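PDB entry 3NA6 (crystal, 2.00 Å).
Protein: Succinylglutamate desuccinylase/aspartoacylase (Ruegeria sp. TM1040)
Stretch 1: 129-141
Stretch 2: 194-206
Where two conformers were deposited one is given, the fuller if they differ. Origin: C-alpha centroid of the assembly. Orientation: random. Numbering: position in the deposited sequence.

Stretch 1, residues 129-141: YFQRTLLPMADVA
Stretch 2 (194-206) MYDTAVEEMGKVL

Two helix-to-strand connections lying side by side illustrate how one leucine and one lysine can fasten a hydrophobic corner. In the first stretch, a helix entering before Tyr 129 and running on through Phe 130 and Gln 131, widened by a pi-type turn from Phe 130 to Leu 134, leads by way of a loop to a strand at Val 140 and Ala 141. In the second, Met 194 occupies the N-cap position before a helix from Tyr 195; Gly 203 (phi/psi 86/21) closes it in a Schellman motif, and the chain continues as strand with Leu 206.

The strands run parallel, Val 140 beside Val 205 and Ala 141 beside Leu 206, each pair 5.0 Å apart between CA atoms. Ala 141 N donates to Val 205 O at 3.0 Å, whereas Asp 139 O and Val 205 N, 4.0 Å apart, are bridged by water 3 (2.8 and 3.0 Å respectively). The valines share one sheet face, Ala 141 and Leu 206 the other.

Leu 135 (chi1 m, chi2 t) is the principal bump, seated in a pocket lined by Tyr 195, Ala 198, Val 199 and Met 202. Its CD1 lies 3.9 Å from Tyr 195 CE1 and 4.0 Å from Ala 198 CB, its CD2 3.9 Å from Val 199 CG2, and its CB 3.7 Å from SE of selenomethionine Met 202 (m, t, t). The small Ala 198 leaves room for both Leu 135 and Gln 131 (t, p), whose OE1 comes within 3.4 Å of Ala 198 CB. Gln 131 NE2 also donates to water 1 (3.0 Å), which donates to Ala 198 O (2.7 Å). Toward the strands, Ala 141 CB approaches Val 199 CG1 (t rotamer) at 4.0 Å. Tyr 195 (t) brings OH to the edge of the Phe 130 ring, 4.2 Å from CD2.

Lys 204, extended as m, t, t, t, reaches the turn in which Ala 138 N bonds Leu 135 O: NZ donates to Leu 135 O and Ala 138 O, both at 2.8 Å, placing its charge against carbonyl oxygens.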

ATOM      1  N   TYR A 129      18.312 -23.146 -11.045  1.00 23.67           N
ATOM      2  CA  TYR A 129      18.966 -24.105 -10.170  1.00 21.70           C
ATOM      3  C   TYR A 129      18.330 -25.484 -10.333  1.00 19.73           C
ATOM      4  O   TYR A 129      19.016 -26.503 -10.322  1.00 20.05           O
ATOM      5  CB  TYR A 129      18.909 -23.641  -8.703  1.00 21.51           C
ATOM      6  CG  TYR A 129      19.684 -24.525  -7.767  1.00 22.11           C
ATOM      7  CD1 TYR A 129      21.075 -24.493  -7.733  1.00 21.92           C
ATOM      8  CD2 TYR A 129      19.040 -25.392  -6.923  1.00 22.10           C
ATOM      9  CE1 TYR A 129      21.770 -25.318  -6.883  1.00 25.67           C
ATOM     10  CE2 TYR A 129      19.732 -26.191  -6.071  1.00 22.41           C
ATOM     11  CZ  TYR A 129      21.076 -26.167  -6.063  1.00 23.64           C
ATOM     12  OH  TYR A 129      21.737 -26.993  -5.203  1.00 23.82           O
ATOM     13  N   PHE A 130      17.006 -25.519 -10.438  1.00 17.86           N
ATOM     14  CA  PHE A 130      16.316 -26.779 -10.678  1.00 18.57           C
ATOM     15  C   PHE A 130      16.646 -27.320 -12.054  1.00 19.58           C
ATOM     16  O   PHE A 130      16.938 -28.498 -12.183  1.00 23.21           O
ATOM     17  CB  PHE A 130      14.798 -26.655 -10.421  1.00 18.30           C
ATOM     18  CG  PHE A 130      14.437 -26.781  -8.941  1.00 19.92           C
ATOM     19  CD1 PHE A 130      14.865 -25.808  -8.030  1.00 19.96           C
ATOM     20  CD2 PHE A 130      13.766 -27.880  -8.463  1.00 24.85           C
ATOM     21  CE1 PHE A 130      14.609 -25.918  -6.715  1.00 19.06           C
ATOM     22  CE2 PHE A 130      13.498 -28.005  -7.114  1.00 22.29           C
ATOM     23  CZ  PHE A 130      13.905 -27.018  -6.244  1.00 23.35           C
ATOM     24  N   GLN A 131      16.607 -26.467 -13.075  1.00 21.64           N
ATOM     25  CA  GLN A 131      16.901 -26.880 -14.457  1.00 22.60           C
ATOM     26  C   GLN A 131      18.297 -27.487 -14.625  1.00 24.89           C
ATOM     27  O   GLN A 131      18.440 -28.552 -15.215  1.00 25.00           O
ATOM     28  CB  GLN A 131      16.808 -25.671 -15.383  1.00 21.93           C
ATOM     29  CG  GLN A 131      17.057 -25.948 -16.881  1.00 21.28           C
ATOM     30  CD  GLN A 131      15.892 -26.646 -17.569  1.00 30.23           C
ATOM     31  OE1 GLN A 131      14.728 -26.313 -17.342  1.00 26.39           O
ATOM     32  NE2 GLN A 131      16.206 -27.632 -18.411  1.00 20.31           N
ATOM     33  N   ARG A 132      19.316 -26.812 -14.096  1.00 24.60           N
ATOM     34  CA  ARG A 132      20.712 -27.181 -14.376  1.00 27.47           C
ATOM     35  C   ARG A 132      21.417 -27.944 -13.263  1.00 25.98           C
ATOM     36  O   ARG A 132      22.422 -28.594 -13.524  1.00 27.05           O
ATOM     37  CB  ARG A 132      21.524 -25.931 -14.751  1.00 27.21           C
ATOM     38  CG  ARG A 132      21.042 -25.310 -16.085  1.00 26.12           C
ATOM     39  CD  ARG A 132      22.044 -24.336 -16.696  1.00 26.78           C
ATOM     40  NE  ARG A 132      22.267 -23.233 -15.768  1.00 26.76           N
ATOM     41  CZ  ARG A 132      23.444 -22.770 -15.365  1.00 34.43           C
ATOM     42  NH1 ARG A 132      24.579 -23.240 -15.867  1.00 35.58           N
ATOM     43  NH2 ARG A 132      23.475 -21.791 -14.480  1.00 27.36           N
ATOM     44  N   THR A 133      20.916 -27.894 -12.029  1.00 23.89           N
ATOM     45  CA  THR A 133      21.607 -28.558 -10.938  1.00 22.30           C
ATOM     46  C   THR A 133      20.806 -29.718 -10.388  1.00 22.42           C
ATOM     47  O   THR A 133      21.298 -30.833 -10.366  1.00 23.11           O
ATOM     48  CB  THR A 133      22.010 -27.569  -9.811  1.00 26.51           C
ATOM     49  OG1 THR A 133      22.777 -26.519 -10.390  1.00 20.94           O
ATOM     50  CG2 THR A 133      22.848 -28.263  -8.731  1.00 25.20           C
ATOM     51  N   LEU A 134      19.566 -29.493  -9.957  1.00 20.35           N
ATOM     52  CA  LEU A 134      18.824 -30.554  -9.324  1.00 21.27           C
ATOM     53  C   LEU A 134      18.239 -31.581 -10.306  1.00 22.06           C
ATOM     54  O   LEU A 134      18.425 -32.784 -10.127  1.00 22.86           O
ATOM     55  CB  LEU A 134      17.748 -29.986  -8.412  1.00 23.52           C
ATOM     56  CG  LEU A 134      18.230 -29.159  -7.222  1.00 24.01           C
ATOM     57  CD1 LEU A 134      17.023 -28.795  -6.358  1.00 23.30           C
ATOM     58  CD2 LEU A 134      19.270 -29.990  -6.422  1.00 18.71           C
ATOM     59  N   LEU A 135      17.516 -31.128 -11.318  1.00 24.70           N
ATOM     60  CA  LEU A 135      16.895 -32.062 -12.276  1.00 24.59           C
ATOM     61  C   LEU A 135      17.915 -33.012 -12.909  1.00 23.75           C
ATOM     62  O   LEU A 135      17.625 -34.189 -13.044  1.00 23.17           O
ATOM     63  CB  LEU A 135      16.079 -31.359 -13.380  1.00 25.18           C
ATOM     64  CG  LEU A 135      14.644 -30.965 -12.959  1.00 27.10           C
ATOM     65  CD1 LEU A 135      13.904 -30.127 -14.038  1.00 20.04           C
ATOM     66  CD2 LEU A 135      13.897 -32.237 -12.621  1.00 19.31           C
ATOM     67  N   PRO A 136      19.102 -32.514 -13.273  1.00 24.02           N
ATOM     68  CA  PRO A 136      20.022 -33.500 -13.841  1.00 25.58           C
ATOM     69  C   PRO A 136      20.453 -34.617 -12.892  1.00 26.51           C
ATOM     70  O   PRO A 136      20.923 -35.626 -13.378  1.00 27.65           O
ATOM     71  CB  PRO A 136      21.233 -32.671 -14.289  1.00 24.30           C
ATOM     72  CG  PRO A 136      20.688 -31.296 -14.550  1.00 23.96           C
ATOM     73  CD  PRO A 136      19.580 -31.131 -13.484  1.00 21.61           C
HETATM   74  N   MSE A 137      20.292 -34.453 -11.583  0.50 24.77           N
HETATM   75  CA  MSE A 137      20.620 -35.527 -10.667  0.50 24.74           C
HETATM   76  C   MSE A 137      19.413 -36.377 -10.357  0.50 24.63           C
HETATM   77  O   MSE A 137      19.546 -37.384  -9.677  0.50 25.12           O
HETATM   78  CB  MSE A 137      21.220 -34.961  -9.389  0.50 25.19           C
HETATM   79  CG  MSE A 137      22.588 -34.357  -9.614  0.50 23.75           C
HETATM   80 SE   MSE A 137      23.473 -34.031  -7.934  0.38 28.41          SE
HETATM   81  CE  MSE A 137      21.899 -33.552  -6.830  0.50 12.60           C
ATOM     82  N   ALA A 138      18.241 -36.003 -10.875  1.00 24.19           N
ATOM     83  CA  ALA A 138      17.023 -36.795 -10.657  1.00 24.97           C
ATOM     84  C   ALA A 138      16.696 -37.702 -11.819  1.00 25.68           C
ATOM     85  O   ALA A 138      16.865 -37.319 -12.974  1.00 23.59           O
ATOM     86  CB  ALA A 138      15.818 -35.881 -10.385  1.00 23.28           C
ATOM     87  N   ASP A 139      16.125 -38.867 -11.510  1.00 26.66           N
ATOM     88  CA  ASP A 139      15.561 -39.738 -12.544  1.00 26.13           C
ATOM     89  C   ASP A 139      14.081 -39.463 -12.803  1.00 24.91           C
ATOM     90  O   ASP A 139      13.577 -39.594 -13.950  1.00 23.60           O
ATOM     91  CB  ASP A 139      15.781 -41.180 -12.113  1.00 27.50           C
ATOM     92  CG  ASP A 139      17.248 -41.479 -11.901  1.00 28.77           C
ATOM     93  OD1 ASP A 139      17.998 -41.428 -12.892  1.00 35.34           O
ATOM     94  OD2 ASP A 139      17.659 -41.689 -10.742  1.00 24.57           O
ATOM     95  N   VAL A 140      13.389 -39.062 -11.745  1.00 22.30           N
ATOM     96  CA  VAL A 140      11.941 -38.821 -11.809  1.00 19.81           C
ATOM     97  C   VAL A 140      11.603 -37.596 -10.993  1.00 20.25           C
ATOM     98  O   VAL A 140      12.399 -37.154 -10.139  1.00 23.08           O
ATOM     99  CB  VAL A 140      11.160 -40.062 -11.306  1.00 21.58           C
ATOM    100  CG1 VAL A 140      11.571 -41.270 -12.119  1.00 21.18           C
ATOM    101  CG2 VAL A 140      11.409 -40.317  -9.804  1.00 20.56           C
ATOM    102  N   ALA A 141      10.451 -37.003 -11.268  1.00 21.89           N
ATOM    103  CA  ALA A 141       9.971 -35.832 -10.515  1.00 22.29           C
ATOM    104  C   ALA A 141       8.485 -35.980 -10.182  1.00 21.65           C
ATOM    105  O   ALA A 141       7.711 -36.471 -10.991  1.00 19.90           O
ATOM    106  CB  ALA A 141      10.188 -34.534 -11.295  1.00 21.04           C
HETATM  107  N   MSE A 194       7.071 -24.299 -18.782  1.00 28.88           N
HETATM  108  CA  MSE A 194       6.590 -25.061 -17.656  1.00 27.35           C
HETATM  109  C   MSE A 194       7.617 -26.049 -17.083  1.00 26.05           C
HETATM  110  O   MSE A 194       8.475 -26.599 -17.790  1.00 24.47           O
HETATM  111  CB  MSE A 194       5.292 -25.766 -18.014  1.00 27.42           C
HETATM  112  CG  MSE A 194       4.072 -24.825 -17.934  1.00 36.89           C
HETATM  113 SE   MSE A 194       2.518 -25.853 -18.348  0.75 41.14          SE
HETATM  114  CE  MSE A 194       2.137 -26.608 -16.644  1.00 32.75           C
ATOM    115  N   TYR A 195       7.527 -26.228 -15.772  1.00 24.22           N
ATOM    116  CA  TYR A 195       8.303 -27.208 -15.058  1.00 24.38           C
ATOM    117  C   TYR A 195       8.099 -28.589 -15.646  1.00 24.22           C
ATOM    118  O   TYR A 195       9.060 -29.290 -15.879  1.00 25.24           O
ATOM    119  CB  TYR A 195       7.928 -27.217 -13.587  1.00 20.35           C
ATOM    120  CG  TYR A 195       8.820 -28.106 -12.766  1.00 18.45           C
ATOM    121  CD1 TYR A 195      10.180 -27.890 -12.698  1.00 24.24           C
ATOM    122  CD2 TYR A 195       8.292 -29.158 -12.039  1.00 24.13           C
ATOM    123  CE1 TYR A 195      10.993 -28.707 -11.922  1.00 22.43           C
ATOM    124  CE2 TYR A 195       9.094 -29.972 -11.284  1.00 23.83           C
ATOM    125  CZ  TYR A 195      10.432 -29.737 -11.214  1.00 26.04           C
ATOM    126  OH  TYR A 195      11.204 -30.576 -10.444  1.00 24.01           O
ATOM    127  N   ASP A 196       6.856 -28.965 -15.905  1.00 24.47           N
ATOM    128  CA  ASP A 196       6.570 -30.280 -16.470  1.00 27.05           C
ATOM    129  C   ASP A 196       7.368 -30.511 -17.744  1.00 26.54           C
ATOM    130  O   ASP A 196       7.909 -31.589 -17.950  1.00 28.48           O
ATOM    131  CB  ASP A 196       5.093 -30.444 -16.808  1.00 28.72           C
ATOM    132  CG  ASP A 196       4.161 -30.292 -15.591  1.00 36.01           C
ATOM    133  OD1 ASP A 196       4.582 -30.498 -14.427  1.00 47.13           O
ATOM    134  OD2 ASP A 196       2.976 -29.975 -15.826  1.00 47.04           O
ATOM    135  N   THR A 197       7.411 -29.504 -18.606  1.00 27.07           N
ATOM    136  CA  THR A 197       8.193 -29.587 -19.849  1.00 28.04           C
ATOM    137  C   THR A 197       9.698 -29.758 -19.584  1.00 26.38           C
ATOM    138  O   THR A 197      10.360 -30.560 -20.230  1.00 24.98           O
ATOM    139  CB  THR A 197       7.862 -28.388 -20.743  1.00 27.81           C
ATOM    140  OG1 THR A 197       6.438 -28.296 -20.845  1.00 34.68           O
ATOM    141  CG2 THR A 197       8.469 -28.509 -22.141  1.00 28.49           C
ATOM    142  N   ALA A 198      10.226 -29.035 -18.607  1.00 24.57           N
ATOM    143  CA  ALA A 198      11.625 -29.151 -18.227  1.00 24.34           C
ATOM    144  C   ALA A 198      11.984 -30.613 -17.890  1.00 26.16           C
ATOM    145  O   ALA A 198      13.031 -31.113 -18.304  1.00 24.45           O
ATOM    146  CB  ALA A 198      11.927 -28.240 -17.019  1.00 24.02           C
ATOM    147  N   VAL A 199      11.102 -31.283 -17.154  1.00 21.51           N
ATOM    148  CA  VAL A 199      11.328 -32.678 -16.769  1.00 21.31           C
ATOM    149  C   VAL A 199      11.181 -33.618 -17.961  1.00 23.27           C
ATOM    150  O   VAL A 199      12.094 -34.382 -18.282  1.00 26.28           O
ATOM    151  CB  VAL A 199      10.376 -33.109 -15.657  1.00 17.26           C
ATOM    152  CG1 VAL A 199      10.662 -34.572 -15.251  1.00 19.46           C
ATOM    153  CG2 VAL A 199      10.495 -32.138 -14.475  1.00 16.54           C
ATOM    154  N   GLU A 200      10.058 -33.513 -18.639  1.00 22.76           N
ATOM    155  CA  GLU A 200       9.706 -34.414 -19.706  1.00 25.50           C
ATOM    156  C   GLU A 200      10.642 -34.331 -20.912  1.00 23.27           C
ATOM    157  O   GLU A 200      10.964 -35.349 -21.536  1.00 23.36           O
ATOM    158  CB  GLU A 200       8.265 -34.149 -20.128  1.00 23.81           C
ATOM    159  CG  GLU A 200       7.279 -34.603 -19.097  1.00 26.14           C
ATOM    160  CD  GLU A 200       5.904 -33.965 -19.310  1.00 33.04           C
ATOM    161  OE1 GLU A 200       5.796 -33.085 -20.191  1.00 27.05           O
ATOM    162  OE2 GLU A 200       4.953 -34.340 -18.590  1.00 32.63           O
ATOM    163  N   GLU A 201      11.102 -33.138 -21.250  1.00 24.25           N
ATOM    164  CA  GLU A 201      11.979 -33.027 -22.414  1.00 24.42           C
ATOM    165  C   GLU A 201      13.370 -33.599 -22.173  1.00 23.48           C
ATOM    166  O   GLU A 201      14.104 -33.858 -23.142  1.00 21.95           O
ATOM    167  CB  GLU A 201      12.001 -31.594 -22.987  1.00 26.41           C
ATOM    168  CG  GLU A 201      12.874 -30.638 -22.214  1.00 36.76           C
ATOM    169  CD  GLU A 201      12.924 -29.209 -22.813  1.00 47.30           C
ATOM    170  OE1 GLU A 201      12.304 -28.949 -23.882  1.00 44.60           O
ATOM    171  OE2 GLU A 201      13.595 -28.355 -22.179  1.00 34.69           O
HETATM  172  N   MSE A 202      13.729 -33.808 -20.901  1.00 22.97           N
HETATM  173  CA  MSE A 202      14.944 -34.532 -20.533  1.00 23.49           C
HETATM  174  C   MSE A 202      14.799 -36.021 -20.635  1.00 24.00           C
HETATM  175  O   MSE A 202      15.777 -36.749 -20.383  1.00 25.15           O
HETATM  176  CB  MSE A 202      15.368 -34.249 -19.079  1.00 23.80           C
HETATM  177  CG  MSE A 202      15.665 -32.847 -18.818  1.00 28.62           C
HETATM  178 SE   MSE A 202      15.869 -32.522 -16.927  0.75 25.26          SE
HETATM  179  CE  MSE A 202      16.554 -30.689 -17.184  1.00 27.06           C
ATOM    180  N   GLY A 203      13.611 -36.501 -20.976  1.00 25.35           N
ATOM    181  CA  GLY A 203      13.371 -37.943 -21.052  1.00 24.73           C
ATOM    182  C   GLY A 203      12.979 -38.563 -19.737  1.00 24.93           C
ATOM    183  O   GLY A 203      13.082 -39.773 -19.595  1.00 23.62           O
ATOM    184  N   LYS A 204      12.487 -37.741 -18.792  1.00 23.72           N
ATOM    185  CA  LYS A 204      12.204 -38.187 -17.424  1.00 21.10           C
ATOM    186  C   LYS A 204      10.725 -38.201 -17.077  1.00 22.81           C
ATOM    187  O   LYS A 204       9.951 -37.352 -17.524  1.00 24.17           O
ATOM    188  CB  LYS A 204      12.989 -37.327 -16.416  1.00 20.11           C
ATOM    189  CG  LYS A 204      14.479 -37.583 -16.487  1.00 20.76           C
ATOM    190  CD  LYS A 204      15.321 -36.565 -15.740  1.00 21.02           C
ATOM    191  CE  LYS A 204      16.791 -36.862 -15.933  1.00 20.25           C
ATOM    192  NZ  LYS A 204      17.619 -35.897 -15.213  1.00 24.04           N
ATOM    193  N   VAL A 205      10.324 -39.208 -16.299  1.00 24.01           N
ATOM    194  CA  VAL A 205       8.952 -39.338 -15.837  1.00 22.45           C
ATOM    195  C   VAL A 205       8.588 -38.207 -14.884  1.00 23.92           C
ATOM    196  O   VAL A 205       9.348 -37.868 -13.956  1.00 23.10           O
ATOM    197  CB  VAL A 205       8.698 -40.704 -15.129  1.00 23.37           C
ATOM    198  CG1 VAL A 205       7.348 -40.706 -14.437  1.00 18.35           C
ATOM    199  CG2 VAL A 205       8.751 -41.806 -16.134  1.00 26.68           C
ATOM    200  N   LEU A 206       7.433 -37.610 -15.143  1.00 22.69           N
ATOM    201  CA  LEU A 206       6.885 -36.568 -14.323  1.00 23.49           C
ATOM    202  C   LEU A 206       5.513 -37.038 -13.830  1.00 27.48           C
ATOM    203  O   LEU A 206       4.717 -37.547 -14.622  1.00 26.27           O
ATOM    204  CB  LEU A 206       6.722 -35.253 -15.105  1.00 25.62           C
ATOM    205  CG  LEU A 206       5.864 -34.259 -14.292  1.00 31.32           C
ATOM    206  CD1 LEU A 206       6.750 -33.299 -13.478  1.00 22.54           C
ATOM    207  CD2 LEU A 206       4.851 -33.565 -15.165  1.00 32.07           C
TER
HETATM  208  O   HOH W   1      14.667 -29.717 -19.990  1.00 27.50           O
HETATM  209  O   HOH W   2      19.969 -37.328 -15.997  1.00 32.10           O
HETATM  210  O   HOH W   3      12.194 -41.399 -15.598  1.00 31.47           O